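PDB 4IBN: ribonuclease H from Uncultured organism, which probably cleaves the RNA strand of RNA-DNA hybrids endonucleolytically to give 5'-phosphomonoester ends, using magnesium as cofactor. Local coordinates for residues A18-E23 and G39-Y44; G29-N34 and A64-R69; M70-V75 and S97-D102; V91-D96 and V141-V146; G151-E156 and S192-E197. One frame throughout, in Å; residues are numbered along the deposited sequence.

Contact 1: residues A18-E23 and G39-Y44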
# COMPACT_ATOMS: atom_id res chain seq x y z
N ALA A 18 -2.22 7.28 -8.01
CA ALA A 18 -1.56 6.01 -8.15
C ALA A 18 -0.65 5.83 -6.98
O ALA A 18 0.13 6.66 -6.71
CB ALA A 18 -0.79 5.93 -9.44
N VAL A 19 -0.81 4.70 -6.30
CA VAL A 19 -0.11 4.41 -5.09
C VAL A 19 0.79 3.20 -5.28
O VAL A 19 0.40 2.30 -5.92
CB VAL A 19 -1.13 4.09 -4.01
CG1 VAL A 19 -0.48 3.53 -2.82
CG2 VAL A 19 -1.91 5.33 -3.68
N TYR A 20 2.01 3.28 -4.78
CA TYR A 20 2.98 2.23 -4.92
C TYR A 20 3.48 1.91 -3.54
O TYR A 20 4.05 2.72 -2.93
CB TYR A 20 4.16 2.65 -5.82
CG TYR A 20 3.73 3.01 -7.21
CD1 TYR A 20 3.66 2.08 -8.17
CD2 TYR A 20 3.36 4.29 -7.52
CE1 TYR A 20 3.24 2.38 -9.40
CE2 TYR A 20 2.95 4.60 -8.75
CZ TYR A 20 2.88 3.63 -9.69
OH TYR A 20 2.46 3.87 -10.96
N ALA A 21 3.28 0.67 -3.11
CA ALA A 21 3.54 0.28 -1.74
C ALA A 21 4.49 -0.90 -1.66
O ALA A 21 4.54 -1.66 -2.55
CB ALA A 21 2.27 -0.05 -1.07
N ASP A 22 5.27 -0.96 -0.59
CA ASP A 22 6.15 -2.08 -0.31
C ASP A 22 6.37 -2.24 1.16
O ASP A 22 6.02 -1.41 1.90
CB ASP A 22 7.50 -2.00 -1.01
CG ASP A 22 8.25 -3.32 -0.96
OD1 ASP A 22 7.69 -4.30 -1.30
OD2 ASP A 22 9.36 -3.38 -0.51
N GLU A 23 6.90 -3.38 1.54
CA GLU A 23 7.20 -3.64 2.93
C GLU A 23 8.50 -4.39 3.03
O GLU A 23 8.88 -5.02 2.11
CB GLU A 23 6.10 -4.45 3.58
CG GLU A 23 5.84 -5.82 2.98
CD GLU A 23 5.39 -5.73 1.53
OE1 GLU A 23 4.45 -4.99 1.27
OE2 GLU A 23 5.97 -6.35 0.65
N GLY A 39 6.43 1.21 3.25
CA GLY A 39 6.66 2.40 2.48
C GLY A 39 5.64 2.58 1.37
O GLY A 39 5.32 1.66 0.70
N VAL A 40 5.13 3.81 1.24
CA VAL A 40 4.15 4.13 0.23
C VAL A 40 4.49 5.43 -0.52
O VAL A 40 4.71 6.41 0.09
CB VAL A 40 2.80 4.34 0.86
CG1 VAL A 40 1.77 4.60 -0.15
CG2 VAL A 40 2.43 3.18 1.68
N LEU A 41 4.48 5.38 -1.84
CA LEU A 41 4.57 6.56 -2.67
C LEU A 41 3.21 6.82 -3.29
O LEU A 41 2.64 5.95 -3.85
CB LEU A 41 5.57 6.31 -3.79
CG LEU A 41 5.66 7.34 -4.90
CD1 LEU A 41 6.14 8.66 -4.41
CD2 LEU A 41 6.50 6.87 -6.04
N VAL A 42 2.72 8.05 -3.17
CA VAL A 42 1.47 8.46 -3.82
C VAL A 42 1.78 9.44 -4.94
O VAL A 42 2.40 10.41 -4.70
CB VAL A 42 0.52 9.16 -2.82
CG1 VAL A 42 -0.81 9.46 -3.45
CG2 VAL A 42 0.31 8.30 -1.59
N GLU A 43 1.33 9.15 -6.13
CA GLU A 43 1.47 10.01 -7.26
C GLU A 43 0.17 10.69 -7.59
O GLU A 43 -0.82 10.06 -7.56
CB GLU A 43 1.94 9.25 -8.50
CG GLU A 43 3.31 8.67 -8.34
CD GLU A 43 3.98 8.29 -9.65
OE1 GLU A 43 3.28 8.22 -10.65
OE2 GLU A 43 5.18 8.07 -9.64
N TYR A 44 0.22 11.97 -7.94
CA TYR A 44 -0.97 12.72 -8.32
C TYR A 44 -0.69 13.68 -9.47
O TYR A 44 0.22 14.51 -9.40
CB TYR A 44 -1.53 13.48 -7.12
CG TYR A 44 -2.68 14.40 -7.46
CD1 TYR A 44 -3.97 13.91 -7.63
CD2 TYR A 44 -2.48 15.77 -7.62
CE1 TYR A 44 -5.02 14.74 -7.94
CE2 TYR A 44 -3.53 16.61 -7.93
CZ TYR A 44 -4.79 16.10 -8.09
OH TYR A 44 -5.84 16.93 -8.40
O HOH W 1 2.34 6.13 -12.16
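Tyr20 and Glu43 meet obliquely on one face of an antiparallel strand pair. From Tyr20 CB, which lies 4.1 Å from Leu41 O, the tyrosine sets CG anti to its own carbonyl carbon (chi1 -60°). Its ring then runs beside Leu41, its pair partner, Tyr20 CD2 standing 4.3 Å from Leu41 CD2, and Tyr20 CE2 comes to 3.9 Å from Glu43 CD. At the tip, Tyr20 OH is 2.6 Å from a water that also lies 2.7 Å from Glu43 OE1, bridging the two side chains. The other carboxylate oxygen, OE2, is salt-bridged to Arg55. On the opposite face Val19 CG1 touches Val40 CG1 at 3.7 Å. Paired backbone hydrogen bonds at Ala18-Glu43, Tyr20-Leu41 and Asp22-Gly39 hold the buried strands in register. These strands form the first beta hairpin of the RNase H fold. Its first strand carries Asp22 and Glu23, which with Asp96 and Asn159 probably make up the DEDN active-site motif.

Contact 2: residues G29-N34 and A64-R69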
# COMPACT_ATOMS: atom_id res chain seq x y z
N GLY A 29 16.23 -13.01 12.21
CA GLY A 29 15.59 -13.61 13.34
C GLY A 29 14.36 -14.38 12.92
O GLY A 29 13.94 -14.24 11.82
N ARG A 30 13.78 -15.13 13.82
CA ARG A 30 12.64 -15.91 13.47
C ARG A 30 11.45 -15.05 13.21
O ARG A 30 11.42 -13.96 13.60
CB ARG A 30 12.37 -17.02 14.50
CG ARG A 30 11.78 -16.57 15.73
CD ARG A 30 11.60 -17.69 16.69
NE ARG A 30 11.03 -17.13 17.89
CZ ARG A 30 11.76 -16.67 18.88
NH1 ARG A 30 13.06 -16.74 18.84
NH2 ARG A 30 11.18 -16.18 19.92
N GLU A 31 10.45 -15.59 12.55
CA GLU A 31 9.33 -14.77 12.15
C GLU A 31 8.71 -14.07 13.33
O GLU A 31 8.40 -14.66 14.28
CB GLU A 31 8.30 -15.65 11.48
CG GLU A 31 7.02 -14.96 11.13
CD GLU A 31 7.00 -14.26 9.80
OE1 GLU A 31 8.04 -13.96 9.26
OE2 GLU A 31 5.90 -13.95 9.33
N GLY A 32 8.55 -12.76 13.21
CA GLY A 32 8.01 -11.93 14.25
C GLY A 32 9.00 -11.25 15.15
O GLY A 32 8.61 -10.48 15.95
N GLU A 33 10.28 -11.54 14.99
CA GLU A 33 11.31 -10.91 15.77
C GLU A 33 12.11 -9.81 15.12
O GLU A 33 12.90 -9.19 15.76
CB GLU A 33 12.29 -11.96 16.24
CG GLU A 33 11.66 -13.13 16.92
CD GLU A 33 10.94 -12.75 18.15
OE1 GLU A 33 11.50 -11.95 18.89
OE2 GLU A 33 9.82 -13.21 18.39
N ASN A 34 11.91 -9.58 13.83
CA ASN A 34 12.68 -8.60 13.10
C ASN A 34 11.99 -7.25 12.95
O ASN A 34 10.83 -7.20 12.84
CB ASN A 34 12.98 -9.11 11.71
CG ASN A 34 13.69 -10.43 11.71
OD1 ASN A 34 13.22 -11.37 11.13
ND2 ASN A 34 14.81 -10.48 12.31
N ALA A 64 9.42 -5.27 15.93
CA ALA A 64 9.41 -6.71 15.83
C ALA A 64 8.11 -7.02 15.15
O ALA A 64 7.10 -6.72 15.68
CB ALA A 64 9.45 -7.34 17.18
N THR A 65 8.19 -7.56 13.96
CA THR A 65 7.01 -7.65 13.14
C THR A 65 7.21 -8.68 12.04
O THR A 65 8.16 -9.39 12.07
CB THR A 65 6.64 -6.27 12.59
OG1 THR A 65 5.38 -6.32 11.95
CG2 THR A 65 7.68 -5.77 11.65
N THR A 66 6.25 -8.77 11.15
CA THR A 66 6.30 -9.70 10.04
C THR A 66 6.01 -9.02 8.70
O THR A 66 5.50 -8.00 8.66
CB THR A 66 5.31 -10.85 10.21
OG1 THR A 66 4.02 -10.33 10.12
CG2 THR A 66 5.45 -11.50 11.50
N ASN A 67 6.38 -9.67 7.61
CA ASN A 67 6.18 -9.11 6.32
C ASN A 67 4.70 -8.95 6.03
O ASN A 67 4.32 -7.98 5.48
CB ASN A 67 6.82 -9.91 5.19
CG ASN A 67 8.29 -9.68 5.09
OD1 ASN A 67 8.74 -8.66 4.62
ND2 ASN A 67 9.06 -10.64 5.55
N ASN A 68 3.90 -9.92 6.42
CA ASN A 68 2.47 -9.83 6.22
C ASN A 68 1.85 -8.70 6.99
O ASN A 68 0.96 -8.08 6.52
CB ASN A 68 1.77 -11.13 6.55
CG ASN A 68 1.99 -12.21 5.51
OD1 ASN A 68 2.54 -11.99 4.50
ND2 ASN A 68 1.52 -13.37 5.80
N ARG A 69 2.29 -8.50 8.21
CA ARG A 69 1.74 -7.41 8.96
C ARG A 69 2.08 -6.07 8.30
O ARG A 69 1.26 -5.23 8.15
CB ARG A 69 2.31 -7.39 10.39
CG ARG A 69 1.58 -8.17 11.45
CD ARG A 69 2.04 -7.75 12.93
NE ARG A 69 1.86 -6.34 13.25
CZ ARG A 69 0.73 -5.81 13.65
NH1 ARG A 69 -0.31 -6.58 13.78
NH2 ARG A 69 0.62 -4.54 13.89
O HOH W 2 4.83 -12.52 7.10
O HOH W 3 8.10 -11.99 7.86
O HOH W 4 10.11 -11.14 11.28
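Glu31 reaches across to Thr66, the two side chains crossing at about a right angle. With CG anti to the backbone N (chi1 174°) and the chain bent at chi2, the carboxylate arrives beside the methyl side of the threonine, Glu31 OE2 lying 3.3 Å from Thr66 CG2. The close-packed part of the contact is mostly backbone. Thr65 N donates to Asn34 O over 2.9 Å, in a bond bent to 139°. Gly32, in the type II turn from Arg30 to Glu33, brings its CA to 3.4 Å from Thr65 O, and its own O meets Ala64 CB at 3.5 Å. Its positive phi would jam a CB against the preceding carbonyl. Between the two backbones a water connects Gly32 N with Thr65 O. Water also lines the exposed side: one molecule links Glu31 OE2 to Asn68 N, and another accepts from Asn67 N and Asn67 ND2. Thr66 OG1 accepts from Arg69 N at 3.2 Å, an N-cap bond. An alanine at Thr66 would probably leave Arg69 N without its capping oxygen and open a gap beside the Glu31 carboxylate. The contact thus sets the loop between strands 16-25 and 34-45 against the start of helix 67-82, just past strand 53-62, whose Glu62 holds Thr65 OG1 and Arg69.

Contact 3: residues M70-V75 and S97-D102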
# COMPACT_ATOMS: atom_id res chain seq x y z
N MET A 70 3.33 -5.90 7.93
CA MET A 70 3.74 -4.66 7.32
C MET A 70 3.06 -4.39 5.94
O MET A 70 2.79 -3.29 5.59
CB MET A 70 5.28 -4.53 7.29
CG MET A 70 5.91 -4.55 8.64
SD MET A 70 5.10 -3.46 9.87
CE MET A 70 5.48 -1.89 9.25
N ALA A 71 2.82 -5.45 5.20
CA ALA A 71 2.12 -5.30 3.97
C ALA A 71 0.72 -4.74 4.25
O ALA A 71 0.29 -3.87 3.60
CB ALA A 71 2.04 -6.59 3.26
N LEU A 72 0.07 -5.28 5.27
CA LEU A 72 -1.24 -4.76 5.64
C LEU A 72 -1.19 -3.30 6.12
O LEU A 72 -2.02 -2.53 5.79
CB LEU A 72 -1.97 -5.70 6.61
CG LEU A 72 -2.55 -6.94 5.99
CD1 LEU A 72 -2.80 -8.00 7.03
CD2 LEU A 72 -3.78 -6.58 5.28
N ARG A 73 -0.17 -2.95 6.87
CA ARG A 73 -0.01 -1.57 7.29
C ARG A 73 0.20 -0.63 6.13
O ARG A 73 -0.20 0.50 6.19
CB ARG A 73 1.07 -1.42 8.34
CG ARG A 73 0.82 -2.33 9.49
CD ARG A 73 1.10 -1.77 10.84
NE ARG A 73 0.78 -0.38 11.00
CZ ARG A 73 1.44 0.39 11.84
NH1 ARG A 73 2.38 -0.15 12.56
NH2 ARG A 73 1.17 1.66 11.98
N SER A 74 0.84 -1.11 5.07
CA SER A 74 1.04 -0.28 3.92
C SER A 74 -0.30 0.12 3.35
O SER A 74 -0.48 1.22 2.93
CB SER A 74 1.95 -0.93 2.87
OG SER A 74 1.32 -1.86 2.04
N VAL A 75 -1.22 -0.80 3.33
CA VAL A 75 -2.56 -0.45 2.89
C VAL A 75 -3.26 0.49 3.85
O VAL A 75 -3.78 1.48 3.47
CB VAL A 75 -3.43 -1.68 2.79
CG1 VAL A 75 -4.87 -1.31 2.39
CG2 VAL A 75 -2.89 -2.61 1.81
N SER A 97 3.22 -7.30 -3.01
CA SER A 97 2.63 -8.28 -2.17
C SER A 97 1.38 -8.90 -2.77
O SER A 97 0.37 -8.30 -2.80
CB SER A 97 2.28 -7.64 -0.84
OG SER A 97 1.59 -8.51 -0.01
N ARG A 98 1.51 -10.14 -3.20
CA ARG A 98 0.36 -10.90 -3.62
C ARG A 98 -0.54 -11.17 -2.45
O ARG A 98 -1.69 -11.33 -2.59
CB ARG A 98 0.75 -12.16 -4.36
CG ARG A 98 1.02 -11.88 -5.78
CD ARG A 98 0.64 -12.97 -6.69
NE ARG A 98 -0.76 -12.98 -7.03
CZ ARG A 98 -1.23 -12.70 -8.22
NH1 ARG A 98 -0.43 -12.38 -9.22
NH2 ARG A 98 -2.53 -12.75 -8.44
N TYR A 99 0.01 -11.14 -1.27
CA TYR A 99 -0.82 -11.35 -0.12
C TYR A 99 -1.90 -10.28 -0.13
O TYR A 99 -3.02 -10.58 0.03
CB TYR A 99 0.04 -11.20 1.16
CG TYR A 99 -0.61 -11.49 2.50
CD1 TYR A 99 -1.03 -12.73 2.84
CD2 TYR A 99 -0.78 -10.51 3.43
CE1 TYR A 99 -1.62 -12.98 4.05
CE2 TYR A 99 -1.33 -10.76 4.63
CZ TYR A 99 -1.76 -12.01 4.94
OH TYR A 99 -2.33 -12.29 6.15
N ILE A 100 -1.53 -9.03 -0.35
CA ILE A 100 -2.50 -7.94 -0.42
C ILE A 100 -3.41 -8.02 -1.64
O ILE A 100 -4.57 -7.89 -1.52
CB ILE A 100 -1.81 -6.56 -0.46
CG1 ILE A 100 -1.03 -6.31 0.82
CG2 ILE A 100 -2.79 -5.47 -0.72
CD1 ILE A 100 -1.78 -6.51 2.03
N VAL A 101 -2.84 -8.23 -2.81
CA VAL A 101 -3.64 -8.22 -4.00
C VAL A 101 -4.68 -9.35 -4.04
O VAL A 101 -5.80 -9.14 -4.38
CB VAL A 101 -2.76 -8.31 -5.28
CG1 VAL A 101 -3.58 -8.37 -6.47
CG2 VAL A 101 -1.87 -7.17 -5.35
N ASP A 102 -4.24 -10.56 -3.76
CA ASP A 102 -5.15 -11.68 -3.70
C ASP A 102 -6.11 -11.57 -2.51
O ASP A 102 -7.22 -11.97 -2.58
CB ASP A 102 -4.42 -13.00 -3.71
CG ASP A 102 -3.67 -13.25 -4.98
OD1 ASP A 102 -4.10 -12.80 -6.02
OD2 ASP A 102 -2.68 -13.93 -4.89
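Ala71, Leu72 and Val75 pack on Ile100 where two helices of the RNase H fold cross at -54° on one side of the central sheet. Helix 67-82 lies on the connection from strand 53-62 to strand 90-95, and helix 98-113 begins the crossover from strand 90-95 to its parallel neighbour 140-145. Over the contact their axes approach to 9.7 Å, and no hydrogen bond links them.

Ile100 is the central side chain. Ile100 CG1, anti to the carbonyl carbon (chi1 -63°), lies 3.9 Å from Ala71 CB. Beyond it Ile100 CD1 comes to 3.7 Å from Ala71 O and also touches Leu72 CD2. The other branch, Ile100 CG2, faces Val75 CG2 at 3.8 Å, where the two side chains slide past each other in opposite directions. Leu72 meets Tyr99 at about a right angle, Leu72 CD1 sitting at the ring edge 3.9 Å from Tyr99 CE2. The hydroxyl of that ring is bound by Trp129 of helix 126-136, so the leucine packs on a side chain already tied to a third helix. Within helix 67-82, Ser74 OG donates to Ala71 O at 2.7 Å, giving a buried hydroxyl an acceptor. At the start of the second helix Ser97 OG lies 3.8 Å from Ala71 CB while accepting Ile100 N at 3.2 Å as an N-cap.

Contact 4: residues V91-D96 and V141-V146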
# COMPACT_ATOMS: atom_id res chain seq x y z
N VAL A 91 -8.16 4.94 -6.73
CA VAL A 91 -6.79 4.60 -6.47
C VAL A 91 -6.38 3.41 -7.29
O VAL A 91 -7.01 2.45 -7.30
CB VAL A 91 -6.59 4.24 -4.98
CG1 VAL A 91 -5.17 3.90 -4.68
CG2 VAL A 91 -7.09 5.36 -4.10
N VAL A 92 -5.23 3.52 -7.93
CA VAL A 92 -4.60 2.36 -8.47
C VAL A 92 -3.51 2.00 -7.49
O VAL A 92 -2.65 2.78 -7.31
CB VAL A 92 -3.95 2.66 -9.82
CG1 VAL A 92 -3.28 1.45 -10.34
CG2 VAL A 92 -4.97 3.13 -10.78
N PHE A 93 -3.60 0.83 -6.86
CA PHE A 93 -2.67 0.44 -5.82
C PHE A 93 -1.83 -0.70 -6.33
O PHE A 93 -2.32 -1.71 -6.59
CB PHE A 93 -3.46 0.02 -4.56
CG PHE A 93 -2.62 -0.18 -3.30
CD1 PHE A 93 -2.63 0.73 -2.30
CD2 PHE A 93 -1.93 -1.33 -3.09
CE1 PHE A 93 -1.94 0.54 -1.19
CE2 PHE A 93 -1.25 -1.51 -1.98
CZ PHE A 93 -1.24 -0.57 -1.03
N THR A 94 -0.55 -0.42 -6.47
CA THR A 94 0.38 -1.39 -6.96
C THR A 94 1.39 -1.81 -5.90
O THR A 94 2.01 -1.03 -5.33
CB THR A 94 1.18 -0.84 -8.19
OG1 THR A 94 0.28 -0.44 -9.21
CG2 THR A 94 2.09 -1.88 -8.72
N THR A 95 1.50 -3.11 -5.69
CA THR A 95 2.35 -3.64 -4.67
C THR A 95 3.02 -4.91 -5.11
O THR A 95 2.56 -5.53 -5.97
CB THR A 95 1.57 -3.93 -3.41
OG1 THR A 95 2.43 -4.50 -2.44
CG2 THR A 95 0.45 -4.83 -3.69
N ASP A 96 4.16 -5.22 -4.49
CA ASP A 96 4.83 -6.50 -4.64
C ASP A 96 4.17 -7.63 -3.86
O ASP A 96 4.51 -8.75 -4.01
CB ASP A 96 6.30 -6.42 -4.22
CG ASP A 96 6.47 -6.19 -2.74
OD1 ASP A 96 5.67 -5.52 -2.12
OD2 ASP A 96 7.45 -6.65 -2.17
N VAL A 141 -10.78 1.07 -5.75
CA VAL A 141 -9.42 0.62 -5.87
C VAL A 141 -9.23 -0.44 -6.94
O VAL A 141 -9.98 -1.33 -7.03
CB VAL A 141 -8.88 0.10 -4.55
CG1 VAL A 141 -7.37 -0.12 -4.63
CG2 VAL A 141 -9.19 1.05 -3.43
N GLU A 142 -8.20 -0.25 -7.75
CA GLU A 142 -7.76 -1.26 -8.66
C GLU A 142 -6.49 -1.79 -8.06
O GLU A 142 -5.59 -1.07 -7.89
CB GLU A 142 -7.49 -0.70 -10.06
CG GLU A 142 -6.83 -1.70 -10.97
CD GLU A 142 -6.61 -1.25 -12.38
OE1 GLU A 142 -7.07 -0.20 -12.77
OE2 GLU A 142 -5.99 -2.00 -13.11
N TRP A 143 -6.49 -3.06 -7.75
CA TRP A 143 -5.36 -3.68 -7.10
C TRP A 143 -4.43 -4.31 -8.14
O TRP A 143 -4.90 -5.06 -8.93
CB TRP A 143 -5.85 -4.75 -6.09
CG TRP A 143 -6.80 -4.23 -5.04
CD1 TRP A 143 -8.12 -4.32 -5.03
CD2 TRP A 143 -6.44 -3.56 -3.85
NE1 TRP A 143 -8.64 -3.72 -3.93
CE2 TRP A 143 -7.61 -3.25 -3.18
CE3 TRP A 143 -5.25 -3.20 -3.28
CZ2 TRP A 143 -7.61 -2.57 -2.00
CZ3 TRP A 143 -5.25 -2.55 -2.11
CH2 TRP A 143 -6.41 -2.23 -1.47
N ARG A 144 -3.14 -3.98 -8.13
CA ARG A 144 -2.20 -4.48 -9.11
C ARG A 144 -0.97 -5.05 -8.45
O ARG A 144 -0.53 -4.49 -7.53
CB ARG A 144 -1.72 -3.34 -10.01
CG ARG A 144 -2.77 -2.74 -10.90
CD ARG A 144 -2.17 -1.90 -11.97
NE ARG A 144 -3.14 -1.20 -12.79
CZ ARG A 144 -2.84 -0.17 -13.55
NH1 ARG A 144 -1.62 0.27 -13.61
NH2 ARG A 144 -3.77 0.43 -14.23
N TRP A 145 -0.47 -6.18 -8.96
CA TRP A 145 0.76 -6.80 -8.49
C TRP A 145 1.89 -6.60 -9.49
O TRP A 145 1.69 -6.66 -10.66
CB TRP A 145 0.55 -8.30 -8.28
CG TRP A 145 1.75 -9.04 -7.89
CD1 TRP A 145 2.35 -8.97 -6.73
CD2 TRP A 145 2.49 -9.95 -8.66
NE1 TRP A 145 3.42 -9.75 -6.69
CE2 TRP A 145 3.55 -10.38 -7.88
CE3 TRP A 145 2.38 -10.44 -9.94
CZ2 TRP A 145 4.48 -11.27 -8.32
CZ3 TRP A 145 3.31 -11.32 -10.38
CH2 TRP A 145 4.34 -11.72 -9.57
N VAL A 146 3.08 -6.36 -8.97
CA VAL A 146 4.30 -6.43 -9.74
C VAL A 146 5.35 -7.17 -8.95
O VAL A 146 5.29 -7.19 -7.78
CB VAL A 146 4.89 -5.03 -10.02
CG1 VAL A 146 4.03 -4.28 -11.03
CG2 VAL A 146 5.05 -4.27 -8.79
O HOH W 5 0.59 -0.29 -11.91
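Val92 and Arg144 carry the packing on one face of a parallel strand pair: Val92 CG1 lies over the centre of the guanidinium, 3.6 Å from Arg144 CZ. Thr94 CG2 also touches Val146 CG2. On the opposite face Phe93 meets Trp143, whose CZ3 stands over one face of the phenyl ring, offset toward the rim, 3.7 Å from Phe93 CD2. The planes are 56° apart, an oblique pair.

Backbone hydrogen bonds alternate between the strands, from Glu142 N to Val91 O through Val146 N to Thr95 O. At the end of the pair Trp145 NE1 donates to Asp96 O, just past strand 91-95, at 3.1 Å, bent to 137° and arriving from above the carbonyl plane.

Charged and water-mediated bonds lie at the guanidinium edge. Arg144 NE donates to Glu142 OE2 at 3.0 Å, and NH1 reaches Thr94 OG1 through a water. An alanine at Arg144 would probably leave Glu142 OE2 without this mate and Val92 CG1 without its flat cover. Glu142 OE1 is bound by Arg206 N.

The backbone bonds carry the chain to Asp96, whose carboxylate, close to those of Asp22 and Glu23, is probably part of the active site; the pair itself combines an aromatic face with one that mixes apolar and charged groups.

Contact 5: residues G151-E156 and S192-E197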
# COMPACT_ATOMS: atom_id res chain seq x y z
N GLY A 151 13.07 -3.82 -11.15
CA GLY A 151 13.27 -2.69 -12.01
C GLY A 151 12.09 -1.76 -12.19
O GLY A 151 12.17 -0.90 -12.95
N HIS A 152 11.04 -1.94 -11.42
CA HIS A 152 9.91 -1.02 -11.47
C HIS A 152 10.30 0.11 -10.54
O HIS A 152 10.37 -0.09 -9.40
CB HIS A 152 8.67 -1.74 -10.96
CG HIS A 152 7.40 -0.95 -11.05
ND1 HIS A 152 7.18 0.20 -10.34
CD2 HIS A 152 6.26 -1.19 -11.73
CE1 HIS A 152 5.98 0.65 -10.61
NE2 HIS A 152 5.39 -0.18 -11.44
N ALA A 153 10.51 1.31 -11.07
CA ALA A 153 11.11 2.35 -10.29
C ALA A 153 10.34 2.77 -9.08
O ALA A 153 10.88 2.88 -8.05
CB ALA A 153 11.36 3.56 -11.15
N GLN A 154 9.06 3.00 -9.24
CA GLN A 154 8.29 3.40 -8.09
C GLN A 154 8.23 2.33 -7.01
O GLN A 154 8.18 2.62 -5.88
CB GLN A 154 6.90 3.85 -8.51
CG GLN A 154 6.87 5.11 -9.30
CD GLN A 154 6.62 4.86 -10.77
OE1 GLN A 154 7.09 3.93 -11.31
NE2 GLN A 154 5.83 5.71 -11.36
N ASN A 155 8.15 1.08 -7.42
CA ASN A 155 8.15 -0.01 -6.48
C ASN A 155 9.46 -0.09 -5.73
O ASN A 155 9.46 -0.30 -4.58
CB ASN A 155 7.88 -1.34 -7.14
CG ASN A 155 8.17 -2.51 -6.24
OD1 ASN A 155 7.34 -2.87 -5.45
ND2 ASN A 155 9.33 -3.08 -6.36
N GLU A 156 10.55 0.09 -6.43
CA GLU A 156 11.85 0.09 -5.80
C GLU A 156 12.03 1.25 -4.86
O GLU A 156 12.72 1.10 -3.92
CB GLU A 156 13.02 -0.11 -6.78
CG GLU A 156 12.88 -1.33 -7.66
CD GLU A 156 14.15 -2.15 -7.86
OE1 GLU A 156 15.07 -2.01 -7.08
OE2 GLU A 156 14.27 -2.90 -8.83
N SER A 192 21.09 0.95 -11.88
CA SER A 192 20.06 -0.06 -11.91
C SER A 192 19.21 -0.07 -13.21
O SER A 192 18.60 -1.05 -13.56
CB SER A 192 19.22 0.07 -10.66
OG SER A 192 18.21 -0.88 -10.67
N ARG A 193 19.21 1.02 -13.92
CA ARG A 193 18.53 1.04 -15.21
C ARG A 193 17.04 0.60 -15.13
O ARG A 193 16.61 -0.25 -15.82
CB ARG A 193 19.34 0.24 -16.20
CG ARG A 193 20.72 0.85 -16.47
CD ARG A 193 21.62 -0.06 -17.28
NE ARG A 193 22.71 0.55 -18.05
CZ ARG A 193 23.97 0.76 -17.63
NH1 ARG A 193 24.37 0.46 -16.40
NH2 ARG A 193 24.86 1.28 -18.45
N MET A 194 16.32 1.24 -14.24
CA MET A 194 14.93 0.96 -13.96
C MET A 194 13.95 1.61 -14.90
O MET A 194 14.32 2.49 -15.61
CB MET A 194 14.63 1.42 -12.55
CG MET A 194 15.56 0.93 -11.54
SD MET A 194 14.85 1.23 -9.97
CE MET A 194 16.23 0.99 -8.90
N ARG A 195 12.71 1.15 -14.87
CA ARG A 195 11.66 1.65 -15.74
C ARG A 195 10.59 2.31 -14.92
O ARG A 195 10.17 1.76 -13.96
CB ARG A 195 11.02 0.52 -16.51
CG ARG A 195 11.73 0.15 -17.75
CD ARG A 195 11.70 -1.30 -17.99
NE ARG A 195 10.52 -1.64 -18.66
CZ ARG A 195 9.99 -2.85 -18.65
NH1 ARG A 195 10.54 -3.83 -17.94
NH2 ARG A 195 8.91 -3.06 -19.33
N LEU A 196 10.19 3.50 -15.31
CA LEU A 196 9.17 4.25 -14.62
C LEU A 196 7.78 3.94 -15.18
O LEU A 196 7.63 3.83 -16.34
CB LEU A 196 9.44 5.71 -14.79
CG LEU A 196 8.54 6.67 -14.07
CD1 LEU A 196 8.94 6.80 -12.66
CD2 LEU A 196 8.59 7.96 -14.75
N GLU A 197 6.78 3.80 -14.32
CA GLU A 197 5.43 3.60 -14.79
C GLU A 197 4.74 4.95 -14.97
O GLU A 197 4.65 5.70 -14.09
CB GLU A 197 4.66 2.73 -13.82
CG GLU A 197 3.24 2.50 -14.18
CD GLU A 197 2.64 1.14 -13.74
OE1 GLU A 197 3.08 0.48 -12.79
OE2 GLU A 197 1.64 0.78 -14.40
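His152 meets the carboxylate of Glu197 edge-on, the ring and carboxylate planes turned 63° apart. CG is anti to the backbone N (chi1 -175°), the ring beyond it comes back toward the 192-197 chain, and His152 NE2 donates to Glu197 OE1 at 2.8 Å, nearly in the ring plane and on the anti side of the oxygen. On its other nitrogen, ND1, the ring accepts Asn155 N as an N-cap, so bonds at both nitrogens fix its rotation. Gln154 lies with its amide against the backbone of Glu197: Gln154 OE1 takes Glu197 N on a lone pair at 3.0 Å, and Gln154 NE2 gives to Glu197 O at 3.0 Å. Leu196 crosses this side chain at about a right angle, Leu196 CD1 3.5 Å from Gln154 NE2. Met194 runs extended past Ala153 to Glu156, with Met194 SD 3.9 Å from Ala153 CA and Met194 CE 3.7 Å from Glu156 OE1.

Two backbone bonds bind the segments as well, Arg195 N to Gly151 O at 2.9 Å and Ala153 N to Arg195 O. Glu156 OE2 in turn accepts Gly151 N. A histidine-capped helix start, bridged by the chain that follows helix 187-192, thereby secures helix 153-168 of the RNase H fold to the C-terminal part of the protein.

Overall arrangement
Contacts 1 and 4, with centres 9 Å apart, share the central sheet, where strands 16-25 and 90-95 are neighbours. Their ends bring two acidic oxygens, Asp22 OD1 and Asp96 OD1, unusually close (2.5 Å), in the probable DEDN site that Glu23 and Asn159 complete. Contact 3, about 12 Å from contact 1 and 10 Å from contact 4 between centres, covers the sheet face bearing Ala21 and Phe93. Contact 5 lies toward the opposite face: Gln154 NE2 binds Glu43 OE2 at 3.0 Å, and His152 meets the Tyr20 ring. Contact 2 is peripheral, its centre about 27 Å from that of contact 5, but it shares helix 67-82 with contact 3.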